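ParM protein (Staphylococcus aureus, PDB 3JS6) is an actin-like plasmid segregation protein that probably assembles into dynamic filaments to move plasmid copies apart. Local coordinates at residues K185-D190 against I198-N203; S82-Y87 against T127-K132; N289-I294 against S313-K318; K139-E144 against I152-V157. One frame throughout, in Å; residues are numbered along the deposited sequence.

How the contacts relate
From the N terminus the four contacts follow in series, none nested in or crossing another. Contact 2 comes first: it brings 82-87 beside 127-132 and closes a 39-residue excursion through helix 90-104 and strand 111-120. Helix 128-137 then leads directly into contact 4, a tight hairpin in the large mixed sheet of the N-terminal actin-like region. Contact 1 is a hairpin in the five-stranded sheet, and contact 3 closes a beta-alpha-beta unit on that sheet. Contacts 1 and 3 meet through adjacent strands 185-191 and 293-297, where K185 N probably bonds to D292 OD2. By contrast, the centres of contacts 3 and 4 lie about 40 Å apart, on opposite sides of the chain's centre.

Contact 1: K185-D190 against I198-N203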
loop_
_atom_site.group_PDB
_atom_site.type_symbol
_atom_site.label_atom_id
_atom_site.label_comp_id
_atom_site.label_asym_id
_atom_site.label_seq_id
_atom_site.Cartn_x
_atom_site.Cartn_y
_atom_site.Cartn_z
ATOM N N LYS A 185 -22.437 -0.595 8.390
ATOM C CA LYS A 185 -21.970 -1.651 7.501
ATOM C C LYS A 185 -21.266 -0.957 6.342
ATOM O O LYS A 185 -21.838 -0.077 5.680
ATOM C CB LYS A 185 -23.149 -2.473 7.001
ATOM C CG LYS A 185 -22.766 -3.685 6.192
ATOM C CD LYS A 185 -23.954 -4.627 6.083
ATOM C CE LYS A 185 -23.693 -5.762 5.118
ATOM N NZ LYS A 185 -24.763 -6.787 5.203
ATOM N N TYR A 186 -20.014 -1.332 6.116
ATOM C CA TYR A 186 -19.224 -0.698 5.066
ATOM C C TYR A 186 -18.478 -1.732 4.292
ATOM O O TYR A 186 -18.086 -2.754 4.847
ATOM C CB TYR A 186 -18.179 0.246 5.668
ATOM C CG TYR A 186 -18.762 1.417 6.401
ATOM C CD1 TYR A 186 -19.391 1.243 7.625
ATOM C CD2 TYR A 186 -18.733 2.696 5.844
ATOM C CE1 TYR A 186 -19.986 2.323 8.284
ATOM C CE2 TYR A 186 -19.323 3.777 6.489
ATOM C CZ TYR A 186 -19.947 3.580 7.708
ATOM O OH TYR A 186 -20.532 4.633 8.363
ATOM N N SER A 187 -18.237 -1.453 3.018
ATOM C CA SER A 187 -17.484 -2.392 2.223
ATOM C C SER A 187 -16.386 -1.641 1.522
ATOM O O SER A 187 -16.523 -0.462 1.183
ATOM C CB SER A 187 -18.382 -3.098 1.203
ATOM O OG SER A 187 -19.313 -3.954 1.848
ATOM N N VAL A 188 -15.270 -2.316 1.369
ATOM C CA VAL A 188 -14.138 -1.745 0.664
ATOM C C VAL A 188 -14.065 -2.546 -0.625
ATOM O O VAL A 188 -13.879 -3.765 -0.575
ATOM C CB VAL A 188 -12.824 -1.940 1.427
ATOM C CG1 VAL A 188 -11.641 -1.388 0.574
ATOM C CG2 VAL A 188 -12.903 -1.230 2.774
ATOM N N LEU A 189 -14.242 -1.855 -1.751
ATOM C CA LEU A 189 -14.220 -2.436 -3.095
ATOM C C LEU A 189 -12.888 -2.031 -3.739
ATOM O O LEU A 189 -12.721 -0.907 -4.225
ATOM C CB LEU A 189 -15.427 -1.893 -3.900
ATOM C CG LEU A 189 -15.433 -2.143 -5.416
ATOM C CD1 LEU A 189 -15.355 -3.639 -5.678
ATOM C CD2 LEU A 189 -16.693 -1.545 -6.056
ATOM N N ASP A 190 -11.937 -2.963 -3.738
ATOM C CA ASP A 190 -10.580 -2.715 -4.224
ATOM C C ASP A 190 -10.273 -3.285 -5.632
ATOM O O ASP A 190 -10.099 -4.491 -5.789
ATOM C CB ASP A 190 -9.629 -3.309 -3.166
ATOM C CG ASP A 190 -8.172 -3.033 -3.436
ATOM O OD1 ASP A 190 -7.386 -3.263 -2.496
ATOM O OD2 ASP A 190 -7.794 -2.607 -4.552
ATOM N N ILE A 198 -13.384 -7.474 -2.224
ATOM C CA ILE A 198 -14.434 -6.834 -1.437
ATOM C C ILE A 198 -14.292 -7.316 -0.003
ATOM O O ILE A 198 -14.260 -8.527 0.250
ATOM C CB ILE A 198 -15.845 -7.187 -1.928
ATOM C CG1 ILE A 198 -16.142 -6.501 -3.270
ATOM C CG2 ILE A 198 -16.882 -6.735 -0.889
ATOM C CD1 ILE A 198 -15.240 -6.914 -4.437
ATOM N N ASP A 199 -14.178 -6.366 0.928
ATOM C CA ASP A 199 -14.059 -6.653 2.347
ATOM C C ASP A 199 -15.173 -5.888 3.022
ATOM O O ASP A 199 -15.269 -4.662 2.895
ATOM C CB ASP A 199 -12.700 -6.185 2.892
ATOM C CG ASP A 199 -11.588 -7.150 2.549
ATOM O OD1 ASP A 199 -11.545 -8.242 3.137
ATOM O OD2 ASP A 199 -10.771 -6.833 1.668
ATOM N N THR A 200 -16.005 -6.615 3.748
ATOM C CA THR A 200 -17.149 -6.019 4.422
ATOM C C THR A 200 -16.977 -5.960 5.931
ATOM O O THR A 200 -16.491 -6.897 6.557
ATOM C CB THR A 200 -18.414 -6.786 4.030
ATOM O OG1 THR A 200 -18.653 -6.572 2.629
ATOM C CG2 THR A 200 -19.615 -6.323 4.816
ATOM N N TYR A 201 -17.364 -4.828 6.496
ATOM C CA TYR A 201 -17.245 -4.574 7.920
ATOM C C TYR A 201 -18.592 -4.202 8.508
ATOM O O TYR A 201 -19.359 -3.463 7.901
ATOM C CB TYR A 201 -16.250 -3.418 8.153
ATOM C CG TYR A 201 -14.797 -3.805 7.997
ATOM C CD1 TYR A 201 -14.249 -4.109 6.749
ATOM C CD2 TYR A 201 -13.981 -3.927 9.118
ATOM C CE1 TYR A 201 -12.913 -4.534 6.630
ATOM C CE2 TYR A 201 -12.665 -4.345 9.015
ATOM C CZ TYR A 201 -12.134 -4.654 7.774
ATOM O OH TYR A 201 -10.831 -5.108 7.708
ATOM N N GLN A 202 -18.872 -4.709 9.697
ATOM C CA GLN A 202 -20.114 -4.397 10.391
ATOM C C GLN A 202 -19.723 -4.086 11.834
ATOM O O GLN A 202 -19.053 -4.893 12.505
ATOM C CB GLN A 202 -21.073 -5.587 10.346
ATOM C CG GLN A 202 -22.331 -5.404 11.206
ATOM C CD GLN A 202 -23.438 -4.644 10.498
ATOM O OE1 GLN A 202 -23.995 -5.122 9.516
ATOM N NE2 GLN A 202 -23.762 -3.455 11.001
ATOM N N ASN A 203 -20.120 -2.916 12.306
ATOM C CA ASN A 203 -19.786 -2.498 13.669
ATOM C C ASN A 203 -18.298 -2.690 13.895
ATOM O O ASN A 203 -17.876 -3.330 14.868
ATOM C CB ASN A 203 -20.580 -3.302 14.710
ATOM C CG ASN A 203 -22.082 -3.270 14.449
ATOM O OD1 ASN A 203 -22.600 -2.326 13.858
ATOM N ND2 ASN A 203 -22.785 -4.304 14.898
HETATM O O HOH W 1 -10.901 -4.670 -0.077
#
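S187 and T200 face each other on one side of a two-stranded ribbon, and the hydroxyl of S187 donates to T200 OG1 at 2.8 Å. Both oxygens stand beside their own backbone N and anti to the carbonyl carbon (chi1 -68° and -66°), which turns each hydroxyl to its partner. T200 OG1 is also bonded to E210 O, so this buried oxygen has two partners. On the same face L189 and I198 lie side by side and point the same way, their CD1 methyls 3.5 Å apart. The extended chain of K185 crosses Q202 at a slant, bringing its CD within 3.5 Å of Q202 OE1, while its NZ goes on to a salt bridge with E210.

The opposite face carries Y186, V188, D199 and Y201. Here Y186 O lies at the edge of the Y201 ring, near its plane, and a water lies 2.8 Å from D199 OD2 and 3.2 Å from V188 O, within bonding distance of both. R206 pairs with the carboxylate of D199. Between the faces, Y201 N reaches Y186 O at 2.7 Å and V188 N reaches D199 O at 2.8 Å, each with a return bond. Helix 162-169 packs on the tyrosine face and helix 263-284 on the L189 face. With the strand axes at 165°, this is an antiparallel beta hairpin, sandwiched between helices in the sheet of an actin-like domain.

Contact 2: S82-Y87 against T127-K132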
loop_
_atom_site.group_PDB
_atom_site.type_symbol
_atom_site.label_atom_id
_atom_site.label_comp_id
_atom_site.label_asym_id
_atom_site.label_seq_id
_atom_site.Cartn_x
_atom_site.Cartn_y
_atom_site.Cartn_z
ATOM N N SER A 82 7.002 -11.891 -1.956
ATOM C CA SER A 82 5.642 -11.449 -1.689
ATOM C C SER A 82 4.740 -12.581 -1.175
ATOM O O SER A 82 3.543 -12.382 -0.947
ATOM C CB SER A 82 5.053 -10.812 -2.957
ATOM O OG SER A 82 5.213 -11.667 -4.078
ATOM N N THR A 83 5.318 -13.766 -0.984
ATOM C CA THR A 83 4.552 -14.900 -0.477
ATOM C C THR A 83 4.159 -14.641 0.966
ATOM O O THR A 83 4.680 -13.725 1.601
ATOM C CB THR A 83 5.358 -16.221 -0.527
ATOM O OG1 THR A 83 6.703 -15.987 -0.086
ATOM C CG2 THR A 83 5.367 -16.783 -1.943
ATOM N N ASN A 84 3.244 -15.459 1.471
ATOM C CA ASN A 84 2.749 -15.356 2.843
ATOM C C ASN A 84 3.885 -15.546 3.847
ATOM O O ASN A 84 3.723 -15.293 5.037
ATOM C CB ASN A 84 1.704 -16.442 3.089
ATOM C CG ASN A 84 2.300 -17.835 3.007
ATOM O OD1 ASN A 84 2.869 -18.220 1.981
ATOM N ND2 ASN A 84 2.187 -18.596 4.091
ATOM N N ASP A 85 5.018 -16.036 3.361
ATOM C CA ASP A 85 6.176 -16.258 4.207
ATOM C C ASP A 85 7.269 -15.237 3.882
ATOM O O ASP A 85 8.435 -15.424 4.222
ATOM C CB ASP A 85 6.702 -17.675 3.997
ATOM C CG ASP A 85 6.869 -18.012 2.535
ATOM O OD1 ASP A 85 7.747 -17.414 1.883
ATOM O OD2 ASP A 85 6.106 -18.865 2.029
ATOM N N ARG A 86 6.879 -14.150 3.229
ATOM C CA ARG A 86 7.832 -13.101 2.866
ATOM C C ARG A 86 8.549 -12.570 4.102
ATOM O O ARG A 86 9.673 -12.066 4.012
ATOM C CB ARG A 86 7.097 -11.944 2.179
ATOM C CG ARG A 86 6.042 -11.299 3.068
ATOM C CD ARG A 86 5.276 -10.193 2.355
ATOM N NE ARG A 86 4.279 -9.587 3.239
ATOM C CZ ARG A 86 3.658 -8.430 3.011
ATOM N NH1 ARG A 86 3.923 -7.721 1.915
ATOM N NH2 ARG A 86 2.764 -7.981 3.888
ATOM N N TYR A 87 7.909 -12.714 5.260
ATOM C CA TYR A 87 8.497 -12.184 6.511
ATOM C C TYR A 87 9.843 -12.819 6.859
ATOM O O TYR A 87 10.637 -12.222 7.576
ATOM C CB TYR A 87 7.495 -12.302 7.704
ATOM C CG TYR A 87 6.202 -11.647 7.291
ATOM C CD1 TYR A 87 5.099 -12.424 6.915
ATOM C CD2 TYR A 87 6.084 -10.270 7.259
ATOM C CE1 TYR A 87 3.926 -11.855 6.502
ATOM C CE2 TYR A 87 4.909 -9.673 6.803
ATOM C CZ TYR A 87 3.839 -10.478 6.417
ATOM O OH TYR A 87 2.679 -9.901 5.946
ATOM N N THR A 127 -2.145 -14.515 13.121
ATOM C CA THR A 127 -1.359 -15.730 13.079
ATOM C C THR A 127 0.063 -15.481 13.554
ATOM O O THR A 127 0.367 -14.436 14.137
ATOM C CB THR A 127 -1.279 -16.280 11.650
ATOM O OG1 THR A 127 -0.346 -15.500 10.896
ATOM C CG2 THR A 127 -2.646 -16.211 10.975
ATOM N N ASP A 128 0.928 -16.458 13.290
ATOM C CA ASP A 128 2.333 -16.377 13.658
ATOM C C ASP A 128 3.044 -15.390 12.733
ATOM O O ASP A 128 4.161 -14.958 13.011
ATOM C CB ASP A 128 2.991 -17.752 13.536
ATOM C CG ASP A 128 2.951 -18.292 12.120
ATOM O OD1 ASP A 128 1.835 -18.436 11.566
ATOM O OD2 ASP A 128 4.035 -18.573 11.562
ATOM N N LYS A 129 2.398 -15.062 11.619
ATOM C CA LYS A 129 2.954 -14.110 10.663
ATOM C C LYS A 129 3.001 -12.734 11.319
ATOM O O LYS A 129 3.988 -12.023 11.208
ATOM C CB LYS A 129 2.094 -14.065 9.399
ATOM C CG LYS A 129 2.541 -15.007 8.276
ATOM C CD LYS A 129 3.113 -16.305 8.798
ATOM C CE LYS A 129 3.577 -17.203 7.652
ATOM N NZ LYS A 129 2.443 -17.625 6.787
ATOM N N GLN A 130 1.930 -12.371 12.009
ATOM C CA GLN A 130 1.885 -11.088 12.685
ATOM C C GLN A 130 3.018 -10.989 13.703
ATOM O O GLN A 130 3.633 -9.929 13.848
ATOM C CB GLN A 130 0.532 -10.865 13.376
ATOM C CG GLN A 130 0.448 -9.503 14.064
ATOM C CD GLN A 130 -0.942 -9.153 14.579
ATOM O OE1 GLN A 130 -1.170 -8.044 15.075
ATOM N NE2 GLN A 130 -1.871 -10.086 14.468
ATOM N N ALA A 131 3.314 -12.084 14.399
ATOM C CA ALA A 131 4.403 -12.073 15.379
ATOM C C ALA A 131 5.751 -11.822 14.707
ATOM O O ALA A 131 6.556 -11.037 15.197
ATOM C CB ALA A 131 4.449 -13.390 16.136
ATOM N N LYS A 132 6.013 -12.496 13.595
ATOM C CA LYS A 132 7.276 -12.298 12.899
ATOM C C LYS A 132 7.378 -10.925 12.228
ATOM O O LYS A 132 8.461 -10.377 12.128
ATOM C CB LYS A 132 7.480 -13.400 11.855
ATOM C CG LYS A 132 7.780 -14.760 12.491
ATOM C CD LYS A 132 8.032 -15.862 11.455
ATOM C CE LYS A 132 6.817 -16.101 10.580
ATOM N NZ LYS A 132 7.044 -17.244 9.645
#
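The side chains of K129 and Y87 cross at about a right angle, with K129 CG 3.9 Å from Y87 CE1. The lysine starts from a strained first torsion (chi1 -93°, off the staggered positions). Its chain bends at chi2 and chi4, and NZ ends at the turn, where it makes a weak hydrogen bond to N84 O at 3.2 Å.

Y87 itself is fixed from several sides. R86 CG, which stands between its backbone N and carbonyl carbon (chi1 61°), sits 3.9 Å above the centre of one ring face, and K129 O lies over the opposite face. The phenol oxygen is gripped by R86 NH2 at 2.8 Å, which meets it in the guanidinium plane, and it also bonds to E124. A second, weak bond comes from R86 NE.

The turn carrying N84 is of type I, closed by R86 N to T83 O at 2.8 Å. On the helix side T127 is the N-cap: its OG1 accepts from K129 N at 2.9 Å, which ties the backbone of K129 itself to the start of the helix. K132 adds its CB, 4.3 Å from Y87 CB, while its amine pairs with D88.

The contact thus sets the loop between strand 78-79 and helix 90-104 against the first turn of helix 128-137. Y87 reaches inward to F92 of helix 90-104, F133 of helix 128-137 and M120 of strand 111-120.

Contact 3: N289-I294 against S313-K318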
loop_
_atom_site.group_PDB
_atom_site.type_symbol
_atom_site.label_atom_id
_atom_site.label_comp_id
_atom_site.label_asym_id
_atom_site.label_seq_id
_atom_site.Cartn_x
_atom_site.Cartn_y
_atom_site.Cartn_z
ATOM N N ASN A 289 -29.046 -1.359 -0.004
ATOM C CA ASN A 289 -29.572 -0.291 0.830
ATOM C C ASN A 289 -29.220 -0.489 2.301
ATOM O O ASN A 289 -29.347 0.431 3.107
ATOM C CB ASN A 289 -31.084 -0.181 0.644
ATOM C CG ASN A 289 -31.453 0.427 -0.697
ATOM O OD1 ASN A 289 -31.046 1.546 -1.012
ATOM N ND2 ASN A 289 -32.221 -0.307 -1.497
ATOM N N SER A 290 -28.770 -1.691 2.641
ATOM C CA SER A 290 -28.367 -1.998 4.003
ATOM C C SER A 290 -26.897 -1.586 4.177
ATOM O O SER A 290 -26.342 -1.634 5.268
ATOM C CB SER A 290 -28.511 -3.498 4.274
ATOM O OG SER A 290 -27.634 -4.259 3.455
ATOM N N ILE A 291 -26.265 -1.182 3.087
ATOM C CA ILE A 291 -24.869 -0.781 3.150
ATOM C C ILE A 291 -24.759 0.734 3.322
ATOM O O ILE A 291 -25.379 1.492 2.589
ATOM C CB ILE A 291 -24.150 -1.248 1.888
ATOM C CG1 ILE A 291 -24.328 -2.767 1.761
ATOM C CG2 ILE A 291 -22.662 -0.911 1.965
ATOM C CD1 ILE A 291 -23.992 -3.330 0.376
ATOM N N ASP A 292 -23.978 1.178 4.302
ATOM C CA ASP A 292 -23.832 2.614 4.542
ATOM C C ASP A 292 -22.870 3.289 3.580
ATOM O O ASP A 292 -23.032 4.460 3.259
ATOM C CB ASP A 292 -23.397 2.859 5.984
ATOM C CG ASP A 292 -24.384 2.280 6.979
ATOM O OD1 ASP A 292 -25.598 2.483 6.770
ATOM O OD2 ASP A 292 -23.958 1.626 7.960
ATOM N N ARG A 293 -21.861 2.557 3.125
ATOM C CA ARG A 293 -20.896 3.126 2.179
ATOM C C ARG A 293 -20.033 2.019 1.593
ATOM O O ARG A 293 -19.760 1.007 2.234
ATOM C CB ARG A 293 -19.973 4.135 2.888
ATOM C CG ARG A 293 -19.365 5.252 2.007
ATOM C CD ARG A 293 -20.444 6.280 1.577
ATOM N NE ARG A 293 -21.168 6.836 2.727
ATOM C CZ ARG A 293 -20.703 7.790 3.535
ATOM N NH1 ARG A 293 -19.508 8.331 3.328
ATOM N NH2 ARG A 293 -21.423 8.181 4.581
ATOM N N ILE A 294 -19.617 2.217 0.363
ATOM C CA ILE A 294 -18.728 1.294 -0.300
ATOM C C ILE A 294 -17.610 2.210 -0.745
ATOM O O ILE A 294 -17.827 3.141 -1.540
ATOM C CB ILE A 294 -19.397 0.642 -1.537
ATOM C CG1 ILE A 294 -20.545 -0.273 -1.095
ATOM C CG2 ILE A 294 -18.363 -0.099 -2.328
ATOM C CD1 ILE A 294 -21.445 -0.746 -2.255
ATOM N N SER A 313 -26.955 5.378 -6.445
ATOM C CA SER A 313 -26.779 6.686 -5.850
ATOM C C SER A 313 -26.552 6.651 -4.344
ATOM O O SER A 313 -27.034 5.762 -3.636
ATOM C CB SER A 313 -28.009 7.539 -6.156
ATOM O OG SER A 313 -29.181 6.861 -5.732
ATOM N N ASP A 314 -25.799 7.637 -3.874
ATOM C CA ASP A 314 -25.511 7.814 -2.460
ATOM C C ASP A 314 -24.888 6.647 -1.713
ATOM O O ASP A 314 -25.237 6.411 -0.559
ATOM C CB ASP A 314 -26.786 8.227 -1.730
ATOM C CG ASP A 314 -27.510 9.361 -2.426
ATOM O OD1 ASP A 314 -26.842 10.345 -2.820
ATOM O OD2 ASP A 314 -28.749 9.268 -2.574
ATOM N N VAL A 315 -23.979 5.909 -2.334
ATOM C CA VAL A 315 -23.365 4.805 -1.595
ATOM C C VAL A 315 -21.881 4.636 -1.859
ATOM O O VAL A 315 -21.129 4.228 -0.971
ATOM C CB VAL A 315 -24.077 3.459 -1.858
ATOM C CG1 VAL A 315 -23.848 3.010 -3.295
ATOM C CG2 VAL A 315 -23.539 2.413 -0.895
ATOM N N PHE A 316 -21.440 4.957 -3.068
ATOM C CA PHE A 316 -20.042 4.806 -3.368
ATOM C C PHE A 316 -19.270 6.058 -2.993
ATOM O O PHE A 316 -19.750 7.191 -3.176
ATOM C CB PHE A 316 -19.831 4.516 -4.857
ATOM C CG PHE A 316 -20.393 3.196 -5.310
ATOM C CD1 PHE A 316 -21.594 3.142 -6.014
ATOM C CD2 PHE A 316 -19.693 2.004 -5.076
ATOM C CE1 PHE A 316 -22.092 1.925 -6.490
ATOM C CE2 PHE A 316 -20.181 0.784 -5.549
ATOM C CZ PHE A 316 -21.388 0.746 -6.263
ATOM N N GLU A 317 -18.060 5.857 -2.491
ATOM C CA GLU A 317 -17.224 6.988 -2.135
ATOM C C GLU A 317 -15.793 6.710 -2.576
ATOM O O GLU A 317 -15.358 5.561 -2.610
ATOM C CB GLU A 317 -17.269 7.214 -0.620
ATOM C CG GLU A 317 -16.325 8.345 -0.155
ATOM C CD GLU A 317 -16.385 8.582 1.335
ATOM O OE1 GLU A 317 -15.667 9.483 1.816
ATOM O OE2 GLU A 317 -17.145 7.868 2.024
ATOM N N LYS A 318 -15.043 7.750 -2.915
ATOM C CA LYS A 318 -13.655 7.563 -3.314
ATOM C C LYS A 318 -12.827 8.634 -2.631
ATOM O O LYS A 318 -13.307 9.760 -2.447
ATOM C CB LYS A 318 -13.487 7.731 -4.834
ATOM C CG LYS A 318 -12.055 7.462 -5.333
ATOM C CD LYS A 318 -11.854 7.925 -6.788
ATOM C CE LYS A 318 -10.480 7.507 -7.338
ATOM N NZ LYS A 318 -9.292 8.140 -6.655
#
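R293 and E317 form a salt bridge, R293 NH1 lying 2.7 Å from E317 OE2. The carboxylate oxygen sits at the edge of the guanidinium, close to its plane, but the donor approaches from above the carboxylate plane, 43° out of it; the two flat groups are turned 31° apart. In the arginine, chi2 (71°) swings CD to 3.3 Å from V315 O and a second bend, at chi3, turns NE back, whereas the glutamate chain runs out fully extended.

On the other face of the strands, I294 and F316 lie side by side and point the same way, I294 CG2 meeting F316 CD2 at 3.7 Å. V315 CG2 packs against I294 CD1 at 4.0 Å. The backbones hold these side chains in step: I294 N bonds to V315 O at 2.8 Å, and E317 N returns to I294 O at 2.9 Å.

That pattern is a parallel bridge between strands 293-297 and 316-317, the two strands of a beta-alpha-beta unit whose connection is helix 301-311. Strand 316-317 is one of the two outermost strands of this sheet within the chain, and L308 of the connecting helix touches F316.

Further out, R293 NE bonds to D292 O at 3.1 Å, which helps fix the curl of the arginine, and the carboxylate of D292, through OD2, accepts from the backbone N of K185. F281 of helix 263-284 covers I291 and I294, M278 of that helix reaches F316, and L189 of strand 185-191 packs on I294.

Contact 4: K139-E144 against I152-V157; sequences KSRLIE and INVKGV
R141 and I152 form an antiparallel hydrogen-bonded pair, R141 N to I152 O at 2.9 Å and I152 N to R141 O at 2.8 Å. Among the polar side chains, N153 ND2 is modelled 2.4 Å from S140 OG, too short to be taken at face value, though it places the amide beside the hydroxyl. A water accepts from V154 N at 2.9 Å and lies close to the same hydroxyl.

Apolar packing falls to I143 and I152, which lie obliquely to each other; chi2 of I152 (133°), off the staggered positions, sets its CD1 3.7 Å from I143 CD1.

R141 carries the charged contact: its NH2 forms a salt bridge with E97, while K139 CG packs 3.9 Å above the centre of one guanidinium face. A methyl is also set against polar groups here, V154 CG2 coming to 3.3 Å from K139 O and touching the rim of the R141 guanidinium at NH1.

The hairpin of strands 141-145 and 148-161 lies between two sheet neighbours, strand 52-56 beside 141-145 and strand 111-120 beside 148-161. Helix 90-104 lies against it, E97 and I100 meeting R141 while A104 meets I152.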
loop_
_atom_site.group_PDB
_atom_site.type_symbol
_atom_site.label_atom_id
_atom_site.label_comp_id
_atom_site.label_asym_id
_atom_site.label_seq_id
_atom_site.Cartn_x
_atom_site.Cartn_y
_atom_site.Cartn_z
ATOM N N LYS A 139 12.371 -2.826 16.484
ATOM C CA LYS A 139 13.773 -2.891 16.873
ATOM C C LYS A 139 14.511 -1.627 16.472
ATOM O O LYS A 139 14.073 -0.886 15.594
ATOM C CB LYS A 139 14.474 -4.106 16.249
ATOM C CG LYS A 139 14.628 -4.066 14.747
ATOM C CD LYS A 139 15.265 -5.358 14.243
ATOM C CE LYS A 139 15.194 -5.452 12.721
ATOM N NZ LYS A 139 15.736 -6.736 12.229
ATOM N N SER A 140 15.628 -1.380 17.138
ATOM C CA SER A 140 16.445 -0.222 16.846
ATOM C C SER A 140 17.385 -0.590 15.731
ATOM O O SER A 140 17.675 -1.762 15.537
ATOM C CB SER A 140 17.278 0.177 18.073
ATOM O OG SER A 140 16.483 0.900 18.993
ATOM N N ARG A 141 17.849 0.412 14.987
ATOM C CA ARG A 141 18.814 0.105 13.942
ATOM C C ARG A 141 19.522 1.338 13.434
ATOM O O ARG A 141 18.991 2.434 13.496
ATOM C CB ARG A 141 18.134 -0.607 12.779
ATOM C CG ARG A 141 17.093 0.197 12.015
ATOM C CD ARG A 141 15.704 -0.139 12.554
ATOM N NE ARG A 141 15.150 -1.284 11.818
ATOM C CZ ARG A 141 13.871 -1.677 11.813
ATOM N NH1 ARG A 141 12.970 -1.001 12.522
ATOM N NH2 ARG A 141 13.501 -2.746 11.104
ATOM N N LEU A 142 20.732 1.155 12.947
ATOM C CA LEU A 142 21.505 2.238 12.382
ATOM C C LEU A 142 21.384 2.108 10.862
ATOM O O LEU A 142 21.707 1.062 10.278
ATOM C CB LEU A 142 22.981 2.117 12.763
ATOM C CG LEU A 142 23.836 3.178 12.047
ATOM C CD1 LEU A 142 23.487 4.539 12.620
ATOM C CD2 LEU A 142 25.332 2.902 12.223
ATOM N N ILE A 143 20.909 3.154 10.214
ATOM C CA ILE A 143 20.801 3.096 8.766
ATOM C C ILE A 143 21.466 4.341 8.208
ATOM O O ILE A 143 21.230 5.456 8.671
ATOM C CB ILE A 143 19.328 3.055 8.289
ATOM C CG1 ILE A 143 18.649 1.788 8.809
ATOM C CG2 ILE A 143 19.269 3.115 6.747
ATOM C CD1 ILE A 143 17.196 1.735 8.451
ATOM N N GLU A 144 22.306 4.138 7.206
ATOM C CA GLU A 144 22.996 5.238 6.560
ATOM C C GLU A 144 22.340 5.351 5.181
ATOM O O GLU A 144 22.401 4.400 4.384
ATOM C CB GLU A 144 24.481 4.885 6.419
ATOM C CG GLU A 144 25.388 6.055 6.141
ATOM C CD GLU A 144 26.744 5.613 5.642
ATOM O OE1 GLU A 144 26.932 5.517 4.406
ATOM O OE2 GLU A 144 27.616 5.348 6.488
ATOM N N ILE A 152 17.764 4.810 14.448
ATOM C CA ILE A 152 16.316 4.681 14.528
ATOM C C ILE A 152 15.836 3.802 15.665
ATOM O O ILE A 152 16.134 2.602 15.700
ATOM C CB ILE A 152 15.753 4.109 13.207
ATOM C CG1 ILE A 152 16.057 5.090 12.070
ATOM C CG2 ILE A 152 14.248 3.851 13.333
ATOM C CD1 ILE A 152 16.634 4.446 10.843
ATOM N N ASN A 153 15.087 4.379 16.584
ATOM C CA ASN A 153 14.518 3.637 17.706
ATOM C C ASN A 153 13.012 3.490 17.516
ATOM O O ASN A 153 12.330 4.463 17.211
ATOM C CB ASN A 153 14.865 4.320 19.030
ATOM C CG ASN A 153 16.360 4.416 19.263
ATOM O OD1 ASN A 153 16.902 5.507 19.437
ATOM N ND2 ASN A 153 17.028 3.268 19.287
ATOM N N VAL A 154 12.485 2.295 17.685
ATOM C CA VAL A 154 11.056 2.090 17.523
ATOM C C VAL A 154 10.425 1.972 18.910
ATOM O O VAL A 154 10.742 1.056 19.677
ATOM C CB VAL A 154 10.764 0.828 16.698
ATOM C CG1 VAL A 154 9.262 0.605 16.610
ATOM C CG2 VAL A 154 11.337 1.004 15.269
ATOM N N LYS A 155 9.525 2.891 19.210
ATOM C CA LYS A 155 8.869 2.948 20.519
ATOM C C LYS A 155 7.561 2.197 20.570
ATOM O O LYS A 155 6.994 2.003 21.651
ATOM C CB LYS A 155 8.616 4.404 20.888
ATOM C CG LYS A 155 9.869 5.242 20.886
ATOM C CD LYS A 155 10.940 4.616 21.756
ATOM C CE LYS A 155 12.189 5.480 21.781
ATOM N NZ LYS A 155 13.231 4.911 22.698
ATOM N N GLY A 156 7.073 1.794 19.396
ATOM C CA GLY A 156 5.820 1.064 19.342
ATOM C C GLY A 156 5.466 0.682 17.913
ATOM O O GLY A 156 5.930 1.333 16.950
ATOM N N VAL A 157 4.652 -0.363 17.777
ATOM C CA VAL A 157 4.214 -0.863 16.464
ATOM C C VAL A 157 2.727 -1.184 16.500
ATOM O O VAL A 157 2.233 -1.780 17.452
ATOM C CB VAL A 157 4.981 -2.147 16.056
ATOM C CG1 VAL A 157 4.444 -2.686 14.723
ATOM C CG2 VAL A 157 6.475 -1.836 15.933
HETATM O O HOH W 2 14.050 0.574 19.390
#